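Long-range contact in putative phosphatase (Bacteroides thetaiotaomicron, PDB 3KYA), which is of uncertain function, named a putative phosphatase, and binds zinc ions, with an IPT/TIG domain joined to what appears to be a six-bladed beta-propeller: residues K301-W311 with E345-Y356. Numbering follows the deposited sequence. Where two conformers were deposited one is given.
Sequences KQLFTIADPSW and EFITPYNFVGGY. With EDO (1,2-ethanediol), chain I.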
loop_
_atom_site.group_PDB
_atom_site.type_symbol
_atom_site.label_atom_id
_atom_site.label_comp_id
_atom_site.label_asym_id
_atom_site.label_seq_id
_atom_site.Cartn_x
_atom_site.Cartn_y
_atom_site.Cartn_z
ATOM N N LYS A 301 15.616 37.993 4.908
ATOM C CA LYS A 301 14.895 37.690 6.150
ATOM C C LYS A 301 15.141 36.277 6.684
ATOM O O LYS A 301 14.883 35.302 5.985
ATOM C CB LYS A 301 13.394 37.922 5.937
ATOM C CG LYS A 301 12.562 37.853 7.198
ATOM C CD LYS A 301 11.084 38.189 6.972
ATOM C CE LYS A 301 10.278 37.886 8.262
ATOM N NZ LYS A 301 8.843 38.305 8.212
ATOM N N GLN A 302 15.623 36.178 7.929
ATOM C CA GLN A 302 15.851 34.881 8.583
ATOM C C GLN A 302 14.551 34.443 9.257
ATOM O O GLN A 302 14.173 34.984 10.281
ATOM C CB GLN A 302 17.005 34.941 9.592
ATOM C CG GLN A 302 17.258 33.622 10.344
ATOM C CD GLN A 302 18.507 33.640 11.217
ATOM O OE1 GLN A 302 19.519 34.258 10.873
ATOM N NE2 GLN A 302 18.452 32.930 12.332
ATOM N N LEU A 303 13.873 33.452 8.683
ATOM C CA LEU A 303 12.579 33.010 9.195
ATOM C C LEU A 303 12.676 32.194 10.475
ATOM O O LEU A 303 11.851 32.351 11.378
ATOM C CB LEU A 303 11.840 32.177 8.136
ATOM C CG LEU A 303 11.567 32.839 6.779
ATOM C CD1 LEU A 303 10.732 31.921 5.888
ATOM C CD2 LEU A 303 10.872 34.169 6.961
ATOM N N PHE A 304 13.674 31.318 10.525
ATOM C CA PHE A 304 13.890 30.406 11.636
ATOM C C PHE A 304 15.149 29.582 11.405
ATOM O O PHE A 304 15.798 29.690 10.341
ATOM C CB PHE A 304 12.681 29.459 11.791
ATOM C CG PHE A 304 12.124 28.952 10.469
ATOM C CD1 PHE A 304 12.818 28.024 9.706
ATOM C CD2 PHE A 304 10.894 29.395 10.009
ATOM C CE1 PHE A 304 12.300 27.560 8.488
ATOM C CE2 PHE A 304 10.376 28.946 8.794
ATOM C CZ PHE A 304 11.084 28.025 8.035
ATOM N N THR A 305 15.503 28.808 12.432
ATOM C CA THR A 305 16.532 27.783 12.372
ATOM C C THR A 305 15.691 26.506 12.447
ATOM O O THR A 305 14.790 26.425 13.284
ATOM C CB THR A 305 17.537 27.892 13.518
ATOM O OG1 THR A 305 16.841 27.993 14.768
ATOM C CG2 THR A 305 18.417 29.134 13.338
ATOM N N ILE A 306 15.947 25.507 11.607
ATOM C CA ILE A 306 15.065 24.329 11.606
ATOM C C ILE A 306 15.274 23.316 12.743
ATOM O O ILE A 306 14.334 22.635 13.110
ATOM C CB ILE A 306 15.059 23.594 10.221
ATOM C CG1 ILE A 306 16.342 22.784 9.980
ATOM C CG2 ILE A 306 14.789 24.617 9.095
ATOM C CD1 ILE A 306 16.343 21.979 8.640
ATOM N N ALA A 307 16.495 23.220 13.268
ATOM C CA ALA A 307 16.842 22.269 14.321
ATOM C C ALA A 307 18.078 22.742 15.097
ATOM O O ALA A 307 18.090 23.853 15.619
ATOM C CB ALA A 307 17.069 20.880 13.729
ATOM N N ASP A 308 19.119 21.913 15.129
ATOM C CA ASP A 308 20.357 22.220 15.845
ATOM C C ASP A 308 21.456 22.689 14.902
ATOM O O ASP A 308 21.272 22.671 13.686
ATOM C CB ASP A 308 20.797 20.972 16.588
ATOM C CG ASP A 308 19.800 20.563 17.612
ATOM O OD1 ASP A 308 19.545 21.380 18.532
ATOM O OD2 ASP A 308 19.286 19.430 17.490
ATOM N N PRO A 309 22.592 23.141 15.457
ATOM C CA PRO A 309 23.670 23.602 14.579
ATOM C C PRO A 309 24.273 22.493 13.732
ATOM O O PRO A 309 24.153 21.312 14.072
ATOM C CB PRO A 309 24.721 24.130 15.568
ATOM C CG PRO A 309 23.942 24.500 16.770
ATOM C CD PRO A 309 22.855 23.487 16.864
ATOM N N SER A 310 24.920 22.888 12.642
ATOM C CA SER A 310 25.575 21.962 11.730
ATOM C C SER A 310 24.544 21.037 11.074
ATOM O O SER A 310 24.671 19.817 11.123
ATOM C CB SER A 310 26.669 21.177 12.460
ATOM O OG SER A 310 27.650 22.076 12.979
ATOM N N TRP A 311 23.532 21.656 10.465
ATOM C CA TRP A 311 22.417 20.945 9.859
ATOM C C TRP A 311 22.485 21.167 8.347
ATOM O O TRP A 311 22.291 22.289 7.872
ATOM C CB TRP A 311 21.102 21.480 10.437
ATOM C CG TRP A 311 20.216 20.386 11.013
ATOM C CD1 TRP A 311 18.972 19.993 10.583
ATOM C CD2 TRP A 311 20.538 19.536 12.125
ATOM N NE1 TRP A 311 18.504 18.966 11.377
ATOM C CE2 TRP A 311 19.454 18.658 12.313
ATOM C CE3 TRP A 311 21.654 19.426 12.971
ATOM C CZ2 TRP A 311 19.441 17.692 13.326
ATOM C CZ3 TRP A 311 21.642 18.466 13.979
ATOM C CH2 TRP A 311 20.543 17.618 14.148
ATOM N N GLU A 345 5.283 33.255 3.317
ATOM C CA GLU A 345 6.449 32.699 3.992
ATOM C C GLU A 345 6.145 31.304 4.510
ATOM O O GLU A 345 5.007 31.007 4.868
ATOM C CB GLU A 345 6.801 33.513 5.248
ATOM C CG GLU A 345 7.149 34.968 5.028
ATOM C CD GLU A 345 7.424 35.703 6.335
ATOM O OE1 GLU A 345 7.207 35.128 7.424
ATOM O OE2 GLU A 345 7.845 36.874 6.264
ATOM N N PHE A 346 7.175 30.476 4.593
ATOM C CA PHE A 346 7.057 29.189 5.260
ATOM C C PHE A 346 7.085 29.424 6.778
ATOM O O PHE A 346 7.628 30.435 7.243
ATOM C CB PHE A 346 8.186 28.263 4.836
ATOM C CG PHE A 346 8.008 27.716 3.471
ATOM C CD1 PHE A 346 7.064 26.730 3.241
ATOM C CD2 PHE A 346 8.755 28.201 2.396
ATOM C CE1 PHE A 346 6.866 26.226 1.967
ATOM C CE2 PHE A 346 8.562 27.705 1.128
ATOM C CZ PHE A 346 7.609 26.714 0.906
ATOM N N ILE A 347 6.489 28.504 7.537
ATOM C CA ILE A 347 6.465 28.593 8.999
ATOM C C ILE A 347 7.317 27.467 9.601
ATOM O O ILE A 347 7.643 26.490 8.915
ATOM C CB ILE A 347 5.017 28.589 9.574
ATOM C CG1 ILE A 347 4.329 27.239 9.433
ATOM C CG2 ILE A 347 4.146 29.635 8.896
ATOM C CD1 ILE A 347 2.927 27.252 10.041
ATOM N N THR A 348 7.679 27.621 10.873
ATOM C CA THR A 348 8.514 26.664 11.579
ATOM C C THR A 348 8.155 25.222 11.219
ATOM O O THR A 348 7.008 24.812 11.368
ATOM C CB THR A 348 8.412 26.862 13.107
ATOM O OG1 THR A 348 8.809 28.200 13.426
ATOM C CG2 THR A 348 9.305 25.887 13.832
ATOM N N PRO A 349 9.139 24.454 10.725
ATOM C CA PRO A 349 8.874 23.073 10.316
ATOM C C PRO A 349 8.819 22.075 11.471
ATOM O O PRO A 349 9.183 22.394 12.607
ATOM C CB PRO A 349 10.071 22.746 9.406
ATOM C CG PRO A 349 11.186 23.537 10.007
ATOM C CD PRO A 349 10.529 24.852 10.416
ATOM N N TYR A 350 8.358 20.871 11.159
ATOM C CA TYR A 350 8.271 19.789 12.129
ATOM C C TYR A 350 8.753 18.478 11.502
ATOM O O TYR A 350 8.729 18.314 10.279
ATOM C CB TYR A 350 6.839 19.662 12.679
ATOM C CG TYR A 350 5.736 19.399 11.647
ATOM C CD1 TYR A 350 5.475 18.111 11.187
ATOM C CD2 TYR A 350 4.933 20.435 11.164
ATOM C CE1 TYR A 350 4.461 17.860 10.271
ATOM C CE2 TYR A 350 3.906 20.191 10.248
ATOM C CZ TYR A 350 3.684 18.905 9.804
ATOM O OH TYR A 350 2.673 18.644 8.905
ATOM N N ASN A 351 9.190 17.552 12.353
ATOM C CA ASN A 351 9.683 16.260 11.882
ATOM C C ASN A 351 8.568 15.514 11.146
ATOM O O ASN A 351 7.450 15.419 11.625
ATOM C CB ASN A 351 10.270 15.437 13.032
ATOM C CG ASN A 351 11.479 16.106 13.668
ATOM O OD1 ASN A 351 11.771 17.269 13.399
ATOM N ND2 ASN A 351 12.173 15.377 14.541
ATOM N N PHE A 352 8.880 15.020 9.949
ATOM C CA PHE A 352 7.892 14.352 9.086
ATOM C C PHE A 352 8.173 12.860 8.858
ATOM O O PHE A 352 7.374 12.016 9.277
ATOM C CB PHE A 352 7.779 15.137 7.755
ATOM C CG PHE A 352 6.783 14.548 6.774
ATOM C CD1 PHE A 352 5.464 14.309 7.150
ATOM C CD2 PHE A 352 7.160 14.264 5.467
ATOM C CE1 PHE A 352 4.554 13.762 6.244
ATOM C CE2 PHE A 352 6.256 13.706 4.566
ATOM C CZ PHE A 352 4.957 13.470 4.948
ATOM N N VAL A 353 9.278 12.521 8.194
ATOM C CA VAL A 353 9.634 11.113 7.963
ATOM C C VAL A 353 11.116 10.879 8.228
ATOM O O VAL A 353 11.938 11.759 7.993
ATOM C CB VAL A 353 9.297 10.627 6.535
ATOM C CG1 VAL A 353 7.776 10.577 6.314
ATOM C CG2 VAL A 353 9.991 11.511 5.488
ATOM N N GLY A 354 11.444 9.684 8.717
ATOM C CA GLY A 354 12.817 9.339 9.046
ATOM C C GLY A 354 13.105 9.581 10.520
ATOM O O GLY A 354 12.344 10.277 11.207
ATOM N N GLY A 355 14.213 9.008 10.992
ATOM C CA GLY A 355 14.656 9.146 12.368
ATOM C C GLY A 355 15.739 10.187 12.573
ATOM O O GLY A 355 16.819 10.087 12.015
ATOM N N TYR A 356 15.410 11.196 13.371
ATOM C CA TYR A 356 16.315 12.259 13.800
ATOM C C TYR A 356 17.678 11.697 14.239
ATOM O O TYR A 356 17.770 11.038 15.271
ATOM C CB TYR A 356 15.633 13.002 14.969
ATOM C CG TYR A 356 16.454 14.032 15.715
ATOM C CD1 TYR A 356 16.557 15.335 15.257
ATOM C CD2 TYR A 356 17.060 13.717 16.934
ATOM C CE1 TYR A 356 17.291 16.294 15.959
ATOM C CE2 TYR A 356 17.796 14.664 17.641
ATOM C CZ TYR A 356 17.905 15.952 17.149
ATOM O OH TYR A 356 18.630 16.898 17.836
HETATM C C1 EDO I . -1.666 20.126 8.200
HETATM O O1 EDO I . -1.660 21.363 7.485
HETATM C C2 EDO I . -0.276 19.521 8.178
HETATM O O2 EDO I . 0.699 20.463 8.628
HETATM O O HOH W 1 7.818 36.230 9.712
#
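Phe304, its CG set between backbone N and carbonyl carbon (chi1 41°), offers one ring face to Thr348 and Pro349: Pro349 CD lies 4.0 Å from the ring centroid and Thr348 CA 4.3 Å, two CH-pi contacts displaced toward the rim. Thr348 also packs on Tyr66 of the second subunit. At the edge of the Phe304 ring, near its plane, Phe346 O approaches CE2 to 3.5 Å. The Tyr356 ring meets Asp308 at its edge; its hydroxyl donates to OD2 over 2.6 Å, meeting that oxygen nearly along the carboxylate C-O bond, with the ring and carboxylate planes 64° apart. Trp311 lies oblique to Tyr356, CZ2 coming within 3.7 Å of Tyr356 CE1; Trp311 NE1 is hydrogen-bonded to Tyr333 OH, and over one indole face lie Asp308 N, above its centre, and Ala307 CB, toward the rim. At the edge of the Tyr350 ring, the hydroxyl donates to O2 of an ethanediol.

The arrangement illustrates how neighbouring blades of what appears to be a beta-propeller pack. Strands 300-305 and 345-352 are the last strands of successive four-stranded antiparallel meanders. Between them, Ile306 CG2 packs on Pro349 CG, and both residues also touch Phe326.

Lys301, extended throughout, brings NZ to the syn lone pair of Glu345 OE2 in a 2.6 Å salt bridge. A water accepts from NZ and donates to Glu345 OE1, against which Leu303 CD2 packs at 3.8 Å. Were Glu345 an alanine, the Lys301 ammonium would probably lose its charged mate and the water its acceptor.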